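Local coordinates for centrosomal protein of 104 kDa (Homo sapiens, PDB 5LPH), which is required for ciliogenesis and for the structural integrity of the ciliary tip, and interacts with tubulin, probably through its TOG domain, at residues T134-L146 with I164-I178. Numbering follows the deposited sequence.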
ATOM      1  N   THR A 134      -9.258 -11.298   3.940  1.00 54.56           N
ATOM      2  CA  THR A 134      -8.758  -9.953   4.224  1.00 51.68           C
ATOM      3  C   THR A 134      -7.312  -9.808   3.763  1.00 49.41           C
ATOM      4  O   THR A 134      -6.978  -8.862   3.053  1.00 50.71           O
ATOM      5  CB  THR A 134      -8.871  -9.604   5.718  1.00 52.07           C
ATOM      6  OG1 THR A 134     -10.242  -9.681   6.119  1.00 51.38           O
ATOM      7  CG2 THR A 134      -8.362  -8.195   5.991  1.00 52.64           C
ATOM      8  N   ALA A 135      -6.478 -10.774   4.133  1.00 48.00           N
ATOM      9  CA  ALA A 135      -5.077 -10.799   3.705  1.00 47.84           C
ATOM     10  C   ALA A 135      -4.931 -10.802   2.184  1.00 46.29           C
ATOM     11  O   ALA A 135      -4.074 -10.114   1.643  1.00 44.78           O
ATOM     12  CB  ALA A 135      -4.356 -11.997   4.310  1.00 47.59           C
ATOM     13  N   HIS A 136      -5.761 -11.587   1.502  1.00 46.70           N
ATOM     14  CA  HIS A 136      -5.731 -11.643   0.036  1.00 48.07           C
ATOM     15  C   HIS A 136      -6.027 -10.271  -0.614  1.00 45.95           C
ATOM     16  O   HIS A 136      -5.307  -9.856  -1.518  1.00 42.67           O
ATOM     17  CB  HIS A 136      -6.691 -12.718  -0.487  1.00 49.33           C
ATOM     18  CG  HIS A 136      -6.682 -12.852  -1.976  1.00 50.51           C
ATOM     19  ND1 HIS A 136      -5.712 -13.556  -2.658  1.00 50.79           N
ATOM     20  CD2 HIS A 136      -7.516 -12.350  -2.916  1.00 51.24           C
ATOM     21  CE1 HIS A 136      -5.955 -13.492  -3.955  1.00 50.61           C
ATOM     22  NE2 HIS A 136      -7.045 -12.767  -4.136  1.00 51.62           N
ATOM     23  N   CYS A 137      -7.061  -9.579  -0.136  1.00 44.29           N
ATOM     24  CA  CYS A 137      -7.382  -8.227  -0.612  1.00 45.61           C
ATOM     25  C   CYS A 137      -6.207  -7.275  -0.456  1.00 45.54           C
ATOM     26  O   CYS A 137      -5.840  -6.553  -1.387  1.00 44.17           O
ATOM     27  CB  CYS A 137      -8.579  -7.653   0.143  1.00 46.49           C
ATOM     28  SG  CYS A 137     -10.121  -8.537  -0.148  1.00 48.89           S
ATOM     29  N   VAL A 138      -5.605  -7.307   0.728  1.00 45.07           N
ATOM     30  CA  VAL A 138      -4.496  -6.426   1.058  1.00 43.95           C
ATOM     31  C   VAL A 138      -3.248  -6.744   0.222  1.00 43.66           C
ATOM     32  O   VAL A 138      -2.659  -5.835  -0.369  1.00 42.61           O
ATOM     33  CB  VAL A 138      -4.200  -6.473   2.575  1.00 44.69           C
ATOM     34  CG1 VAL A 138      -2.902  -5.759   2.910  1.00 44.87           C
ATOM     35  CG2 VAL A 138      -5.352  -5.844   3.345  1.00 44.27           C
ATOM     36  N   GLU A 139      -2.863  -8.019   0.160  1.00 44.92           N
ATOM     37  CA  GLU A 139      -1.632  -8.429  -0.546  1.00 47.80           C
ATOM     38  C   GLU A 139      -1.669  -8.180  -2.055  1.00 46.83           C
ATOM     39  O   GLU A 139      -0.643  -7.881  -2.657  1.00 46.58           O
ATOM     40  CB  GLU A 139      -1.307  -9.910  -0.278  1.00 51.82           C
ATOM     41  CG  GLU A 139      -0.919 -10.210   1.166  1.00 56.48           C
ATOM     42  CD  GLU A 139      -0.958 -11.696   1.522  1.00 60.89           C
ATOM     43  OE1 GLU A 139      -1.854 -12.410   1.025  1.00 62.09           O
ATOM     44  OE2 GLU A 139      -0.106 -12.152   2.324  1.00 63.51           O
ATOM     45  N   ARG A 140      -2.845  -8.322  -2.661  1.00 46.96           N
ATOM     46  CA  ARG A 140      -3.002  -8.105  -4.104  1.00 46.44           C
ATOM     47  C   ARG A 140      -3.121  -6.641  -4.518  1.00 45.84           C
ATOM     48  O   ARG A 140      -2.876  -6.339  -5.684  1.00 46.67           O
ATOM     49  CB  ARG A 140      -4.219  -8.874  -4.633  1.00 47.62           C
ATOM     50  CG  ARG A 140      -4.148 -10.390  -4.484  1.00 48.09           C
ATOM     51  CD  ARG A 140      -2.960 -10.995  -5.209  1.00 48.69           C
ATOM     52  NE  ARG A 140      -3.028 -10.819  -6.660  1.00 49.89           N
ATOM     53  CZ  ARG A 140      -2.003 -10.964  -7.504  1.00 51.17           C
ATOM     54  NH1 ARG A 140      -0.779 -11.263  -7.068  1.00 52.90           N
ATOM     55  NH2 ARG A 140      -2.201 -10.800  -8.806  1.00 52.90           N
ATOM     56  N   THR A 141      -3.495  -5.749  -3.593  1.00 43.74           N
ATOM     57  CA  THR A 141      -3.759  -4.339  -3.915  1.00 42.57           C
ATOM     58  C   THR A 141      -2.736  -3.344  -3.381  1.00 42.62           C
ATOM     59  O   THR A 141      -2.423  -2.378  -4.078  1.00 41.92           O
ATOM     60  CB  THR A 141      -5.151  -3.896  -3.434  1.00 41.89           C
ATOM     61  OG1 THR A 141      -5.249  -4.038  -2.014  1.00 43.42           O
ATOM     62  CG2 THR A 141      -6.230  -4.721  -4.110  1.00 41.69           C
ATOM     63  N   ILE A 142      -2.217  -3.555  -2.168  1.00 44.38           N
ATOM     64  CA  ILE A 142      -1.333  -2.549  -1.548  1.00 46.27           C
ATOM     65  C   ILE A 142      -0.048  -2.275  -2.349  1.00 44.46           C
ATOM     66  O   ILE A 142       0.316  -1.110  -2.508  1.00 41.48           O
ATOM     67  CB  ILE A 142      -1.033  -2.814  -0.026  1.00 49.49           C
ATOM     68  CG1 ILE A 142      -0.206  -1.691   0.613  1.00 49.62           C
ATOM     69  CG2 ILE A 142      -0.185  -4.045   0.243  1.00 51.51           C
ATOM     70  CD1 ILE A 142      -0.827  -0.329   0.554  1.00 52.12           C
ATOM     71  N   PRO A 143       0.622  -3.324  -2.881  1.00 43.92           N
ATOM     72  CA  PRO A 143       1.833  -3.046  -3.672  1.00 43.97           C
ATOM     73  C   PRO A 143       1.570  -2.217  -4.939  1.00 44.66           C
ATOM     74  O   PRO A 143       2.389  -1.377  -5.309  1.00 44.33           O
ATOM     75  CB  PRO A 143       2.348  -4.447  -4.044  1.00 43.72           C
ATOM     76  CG  PRO A 143       1.677  -5.378  -3.095  1.00 45.02           C
ATOM     77  CD  PRO A 143       0.328  -4.768  -2.872  1.00 44.45           C
ATOM     78  N   VAL A 144       0.426  -2.448  -5.573  1.00 43.89           N
ATOM     79  CA  VAL A 144       0.044  -1.708  -6.772  1.00 44.18           C
ATOM     80  C   VAL A 144      -0.338  -0.276  -6.390  1.00 43.40           C
ATOM     81  O   VAL A 144      -0.040   0.674  -7.117  1.00 41.77           O
ATOM     82  CB  VAL A 144      -1.125  -2.395  -7.509  1.00 45.80           C
ATOM     83  CG1 VAL A 144      -1.480  -1.632  -8.773  1.00 46.95           C
ATOM     84  CG2 VAL A 144      -0.753  -3.831  -7.862  1.00 46.62           C
ATOM     85  N   LEU A 145      -0.992  -0.132  -5.243  1.00 42.34           N
ATOM     86  CA  LEU A 145      -1.351   1.177  -4.720  1.00 43.28           C
ATOM     87  C   LEU A 145      -0.122   2.004  -4.322  1.00 43.32           C
ATOM     88  O   LEU A 145      -0.116   3.223  -4.507  1.00 42.78           O
ATOM     89  CB  LEU A 145      -2.309   1.014  -3.541  1.00 45.07           C
ATOM     90  CG  LEU A 145      -3.234   2.169  -3.169  1.00 48.32           C
ATOM     91  CD1 LEU A 145      -3.939   2.809  -4.358  1.00 50.75           C
ATOM     92  CD2 LEU A 145      -4.267   1.658  -2.188  1.00 49.95           C
ATOM     93  N   LEU A 146       0.918   1.341  -3.805  1.00 44.28           N
ATOM     94  CA  LEU A 146       2.196   2.012  -3.501  1.00 45.24           C
ATOM     95  C   LEU A 146       2.898   2.558  -4.741  1.00 44.32           C
ATOM     96  O   LEU A 146       3.536   3.601  -4.656  1.00 43.92           O
ATOM     97  CB  LEU A 146       3.169   1.098  -2.741  1.00 45.57           C
ATOM     98  CG  LEU A 146       3.027   1.015  -1.220  1.00 46.76           C
ATOM     99  CD1 LEU A 146       3.922  -0.108  -0.707  1.00 47.08           C
ATOM    100  CD2 LEU A 146       3.373   2.336  -0.539  1.00 45.14           C
ATOM    101  N   ILE A 164      -3.943   4.071   1.846  1.00 37.43           N
ATOM    102  CA  ILE A 164      -3.058   3.076   2.467  1.00 38.42           C
ATOM    103  C   ILE A 164      -3.066   3.239   3.994  1.00 41.10           C
ATOM    104  O   ILE A 164      -3.177   2.259   4.735  1.00 42.09           O
ATOM    105  CB  ILE A 164      -1.615   3.170   1.912  1.00 37.48           C
ATOM    106  CG1 ILE A 164      -1.596   2.782   0.429  1.00 35.95           C
ATOM    107  CG2 ILE A 164      -0.662   2.266   2.698  1.00 37.95           C
ATOM    108  CD1 ILE A 164      -0.277   3.006  -0.283  1.00 35.50           C
ATOM    109  N   GLN A 165      -2.981   4.488   4.438  1.00 44.62           N
ATOM    110  CA  GLN A 165      -3.077   4.851   5.858  1.00 47.48           C
ATOM    111  C   GLN A 165      -4.437   4.456   6.457  1.00 49.41           C
ATOM    112  O   GLN A 165      -4.501   3.913   7.559  1.00 49.43           O
ATOM    113  CB  GLN A 165      -2.791   6.343   6.010  1.00 49.15           C
ATOM    114  CG  GLN A 165      -2.120   6.805   7.293  1.00 51.58           C
ATOM    115  CD  GLN A 165      -1.845   8.301   7.276  1.00 52.78           C
ATOM    116  OE1 GLN A 165      -1.391   8.851   6.262  1.00 57.20           O
ATOM    117  NE2 GLN A 165      -2.105   8.968   8.394  1.00 54.36           N
ATOM    118  N   GLU A 166      -5.507   4.691   5.699  1.00 50.25           N
ATOM    119  CA  GLU A 166      -6.869   4.303   6.082  1.00 52.63           C
ATOM    120  C   GLU A 166      -7.011   2.783   6.269  1.00 52.92           C
ATOM    121  O   GLU A 166      -7.596   2.335   7.258  1.00 55.79           O
ATOM    122  CB  GLU A 166      -7.862   4.797   5.023  1.00 55.10           C
ATOM    123  CG  GLU A 166      -9.281   5.010   5.515  1.00 57.18           C
ATOM    124  CD  GLU A 166     -10.203   5.551   4.432  1.00 59.74           C
ATOM    125  OE1 GLU A 166      -9.740   6.337   3.565  1.00 62.90           O
ATOM    126  OE2 GLU A 166     -11.401   5.187   4.450  1.00 60.82           O
HETATM  127  N   MSE A 167      -6.474   1.999   5.332  1.00 52.89           N
HETATM  128  CA  MSE A 167      -6.536   0.530   5.414  1.00 55.28           C
HETATM  129  C   MSE A 167      -5.659   0.002   6.520  1.00 52.36           C
HETATM  130  O   MSE A 167      -6.071  -0.903   7.243  1.00 52.53           O
HETATM  131  CB  MSE A 167      -6.106  -0.204   4.137  1.00 59.10           C
HETATM  132  CG  MSE A 167      -7.045  -0.248   2.948  1.00 64.29           C
HETATM  133 SE   MSE A 167      -6.391  -1.753   1.828  1.00 74.33          SE
HETATM  134  CE  MSE A 167      -4.620  -1.066   1.286  1.00 71.42           C
ATOM    135  N   ALA A 168      -4.457   0.558   6.674  1.00 50.23           N
ATOM    136  CA  ALA A 168      -3.537   0.146   7.742  1.00 51.10           C
ATOM    137  C   ALA A 168      -4.132   0.239   9.155  1.00 53.09           C
ATOM    138  O   ALA A 168      -3.711  -0.507  10.050  1.00 54.87           O
ATOM    139  CB  ALA A 168      -2.243   0.943   7.667  1.00 50.10           C
ATOM    140  N   LEU A 169      -5.091   1.150   9.345  1.00 55.61           N
ATOM    141  CA  LEU A 169      -5.754   1.358  10.636  1.00 59.55           C
ATOM    142  C   LEU A 169      -7.153   0.712  10.778  1.00 61.07           C
ATOM    143  O   LEU A 169      -7.701   0.714  11.882  1.00 62.16           O
ATOM    144  CB  LEU A 169      -5.801   2.867  10.952  1.00 59.07           C
ATOM    145  CG  LEU A 169      -4.424   3.472  11.313  1.00 60.20           C
ATOM    146  CD1 LEU A 169      -4.204   4.944  10.950  1.00 59.98           C
ATOM    147  CD2 LEU A 169      -4.173   3.231  12.795  1.00 62.65           C
ATOM    148  N   PHE A 170      -7.722   0.154   9.704  1.00 64.16           N
ATOM    149  CA  PHE A 170      -8.912  -0.708   9.829  1.00 69.35           C
ATOM    150  C   PHE A 170      -8.566  -1.899  10.725  1.00 71.32           C
ATOM    151  O   PHE A 170      -7.537  -2.551  10.534  1.00 67.50           O
ATOM    152  CB  PHE A 170      -9.396  -1.272   8.468  1.00 72.53           C
ATOM    153  CG  PHE A 170     -10.005  -0.242   7.503  1.00 76.10           C
ATOM    154  CD1 PHE A 170     -10.592   0.983   7.906  1.00 77.27           C
ATOM    155  CD2 PHE A 170     -10.004  -0.535   6.139  1.00 76.13           C
ATOM    156  CE1 PHE A 170     -11.122   1.864   6.954  1.00 76.96           C
ATOM    157  CE2 PHE A 170     -10.524   0.340   5.197  1.00 74.98           C
ATOM    158  CZ  PHE A 170     -11.088   1.538   5.603  1.00 76.42           C
ATOM    159  N   LYS A 171      -9.449  -2.187  11.677  1.00 76.51           N
ATOM    160  CA  LYS A 171      -9.192  -3.159  12.754  1.00 82.08           C
ATOM    161  C   LYS A 171      -8.701  -4.521  12.234  1.00 80.74           C
ATOM    162  O   LYS A 171      -7.659  -5.036  12.676  1.00 78.75           O
ATOM    163  CB  LYS A 171     -10.468  -3.314  13.611  1.00 86.06           C
ATOM    164  CG  LYS A 171     -10.888  -2.034  14.334  1.00 91.85           C
ATOM    165  CD  LYS A 171     -12.054  -2.266  15.281  1.00 95.09           C
ATOM    166  CE  LYS A 171     -12.414  -0.986  16.025  1.00 96.17           C
ATOM    167  NZ  LYS A 171     -13.543  -1.191  16.973  1.00 95.92           N
ATOM    168  N   GLU A 172      -9.412  -5.054  11.245  1.00 80.11           N
ATOM    169  CA  GLU A 172      -9.106  -6.375  10.689  1.00 79.02           C
ATOM    170  C   GLU A 172      -7.754  -6.423   9.971  1.00 72.66           C
ATOM    171  O   GLU A 172      -7.045  -7.429  10.042  1.00 74.49           O
ATOM    172  CB  GLU A 172     -10.199  -6.837   9.717  1.00 84.81           C
ATOM    173  CG  GLU A 172     -11.621  -6.828  10.235  1.00 89.75           C
ATOM    174  CD  GLU A 172     -12.403  -5.562   9.889  1.00 92.64           C
ATOM    175  OE1 GLU A 172     -11.803  -4.461   9.836  1.00 93.74           O
ATOM    176  OE2 GLU A 172     -13.626  -5.669   9.672  1.00 96.80           O
ATOM    177  N   VAL A 173      -7.399  -5.336   9.289  1.00 64.63           N
ATOM    178  CA  VAL A 173      -6.135  -5.256   8.548  1.00 60.15           C
ATOM    179  C   VAL A 173      -4.952  -4.968   9.474  1.00 58.64           C
ATOM    180  O   VAL A 173      -3.868  -5.531   9.281  1.00 54.98           O
ATOM    181  CB  VAL A 173      -6.216  -4.192   7.430  1.00 57.77           C
ATOM    182  CG1 VAL A 173      -4.870  -4.008   6.732  1.00 55.90           C
ATOM    183  CG2 VAL A 173      -7.291  -4.584   6.427  1.00 57.98           C
ATOM    184  N   LYS A 174      -5.157  -4.077  10.447  1.00 60.12           N
ATOM    185  CA  LYS A 174      -4.144  -3.758  11.465  1.00 63.56           C
ATOM    186  C   LYS A 174      -3.632  -5.009  12.191  1.00 63.63           C
ATOM    187  O   LYS A 174      -2.436  -5.124  12.449  1.00 62.66           O
ATOM    188  CB  LYS A 174      -4.701  -2.753  12.492  1.00 65.93           C
ATOM    189  CG  LYS A 174      -3.687  -2.331  13.548  1.00 68.65           C
ATOM    190  CD  LYS A 174      -4.178  -1.288  14.539  1.00 70.80           C
ATOM    191  CE  LYS A 174      -3.475  -1.441  15.878  1.00 72.68           C
ATOM    192  NZ  LYS A 174      -4.036  -0.595  16.962  1.00 73.31           N
ATOM    193  N   SER A 175      -4.543  -5.930  12.509  1.00 64.94           N
ATOM    194  CA  SER A 175      -4.203  -7.203  13.172  1.00 67.00           C
ATOM    195  C   SER A 175      -3.243  -8.105  12.387  1.00 67.60           C
ATOM    196  O   SER A 175      -2.486  -8.864  12.989  1.00 67.40           O
ATOM    197  CB  SER A 175      -5.477  -8.004  13.463  1.00 69.03           C
ATOM    198  OG  SER A 175      -6.456  -7.204  14.104  1.00 69.43           O
ATOM    199  N   LEU A 176      -3.286  -8.034  11.058  1.00 67.56           N
ATOM    200  CA  LEU A 176      -2.461  -8.891  10.194  1.00 67.72           C
ATOM    201  C   LEU A 176      -1.002  -8.469  10.067  1.00 68.06           C
ATOM    202  O   LEU A 176      -0.178  -9.273   9.625  1.00 67.56           O
ATOM    203  CB  LEU A 176      -3.062  -8.969   8.789  1.00 69.97           C
ATOM    204  CG  LEU A 176      -4.455  -9.592   8.687  1.00 71.77           C
ATOM    205  CD1 LEU A 176      -5.116  -9.212   7.372  1.00 73.42           C
ATOM    206  CD2 LEU A 176      -4.374 -11.104   8.836  1.00 72.09           C
ATOM    207  N   GLN A 177      -0.697  -7.213  10.405  1.00 68.29           N
ATOM    208  CA  GLN A 177       0.673  -6.675  10.353  1.00 69.14           C
ATOM    209  C   GLN A 177       1.319  -6.677   8.957  1.00 67.62           C
ATOM    210  O   GLN A 177       2.550  -6.678   8.830  1.00 70.91           O
ATOM    211  CB  GLN A 177       1.590  -7.409  11.347  1.00 70.69           C
ATOM    212  CG  GLN A 177       1.065  -7.477  12.771  1.00 72.01           C
ATOM    213  CD  GLN A 177       2.035  -8.157  13.726  1.00 72.95           C
ATOM    214  OE1 GLN A 177       3.166  -8.492  13.357  1.00 71.84           O
ATOM    215  NE2 GLN A 177       1.593  -8.370  14.963  1.00 71.54           N
ATOM    216  N   ILE A 178       0.495  -6.630   7.917  1.00 64.89           N
ATOM    217  CA  ILE A 178       0.971  -6.772   6.540  1.00 61.01           C
ATOM    218  C   ILE A 178       1.521  -5.451   5.989  1.00 56.19           C
ATOM    219  O   ILE A 178       2.594  -5.436   5.381  1.00 53.73           O
ATOM    220  CB  ILE A 178      -0.153  -7.316   5.622  1.00 63.30           C
ATOM    221  CG1 ILE A 178      -0.507  -8.754   6.022  1.00 65.78           C
ATOM    222  CG2 ILE A 178       0.261  -7.278   4.157  1.00 61.21           C
ATOM    223  CD1 ILE A 178      -1.855  -9.210   5.511  1.00 67.98           C
TER
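In this TOG domain, a HEAT-repeat fold, the antiparallel helices 131-147 and 154-169 meet where Ile142 packs against Ile164. The axes of 134-146 and 164-169 run 154° apart and approach to 11.7 Å, joined mostly by apolar side-chain carbons. Ile142, with CG1 anti to the backbone N (chi1 -175°), drives its end methyl crosswise into Ile164: CD1 of Ile142 lies 3.2 Å from CG1 of Ile164, closer than usual van der Waals contact and so somewhat doubtful. Leu145 lies alongside Ile164, pointing the other way, with its CD2 3.9 Å from CG1 of Ile164, while CD2 of Leu146 reaches CD1 of Ile164 at 3.7 Å. With an alanine in place of Ile164, Ile142, Leu145 and Leu146 would probably lose their shared partner and a gap would open between the helices. Met167, a bent selenomethionine, brings CE to 3.9 Å from CD1 of Ile142. Val138 sets CG1 3.7 Å from CG2 of Ile178 and CG2 against Val173. CG2 of Thr134 touches CG2 of Val173 and CD1 of Leu176, beside the short helix 171-174. Helix 106-126 covers Thr141 and Met167 through Leu116 and Ile120, and Tyr182 of helix 178-183 rests on Ile142.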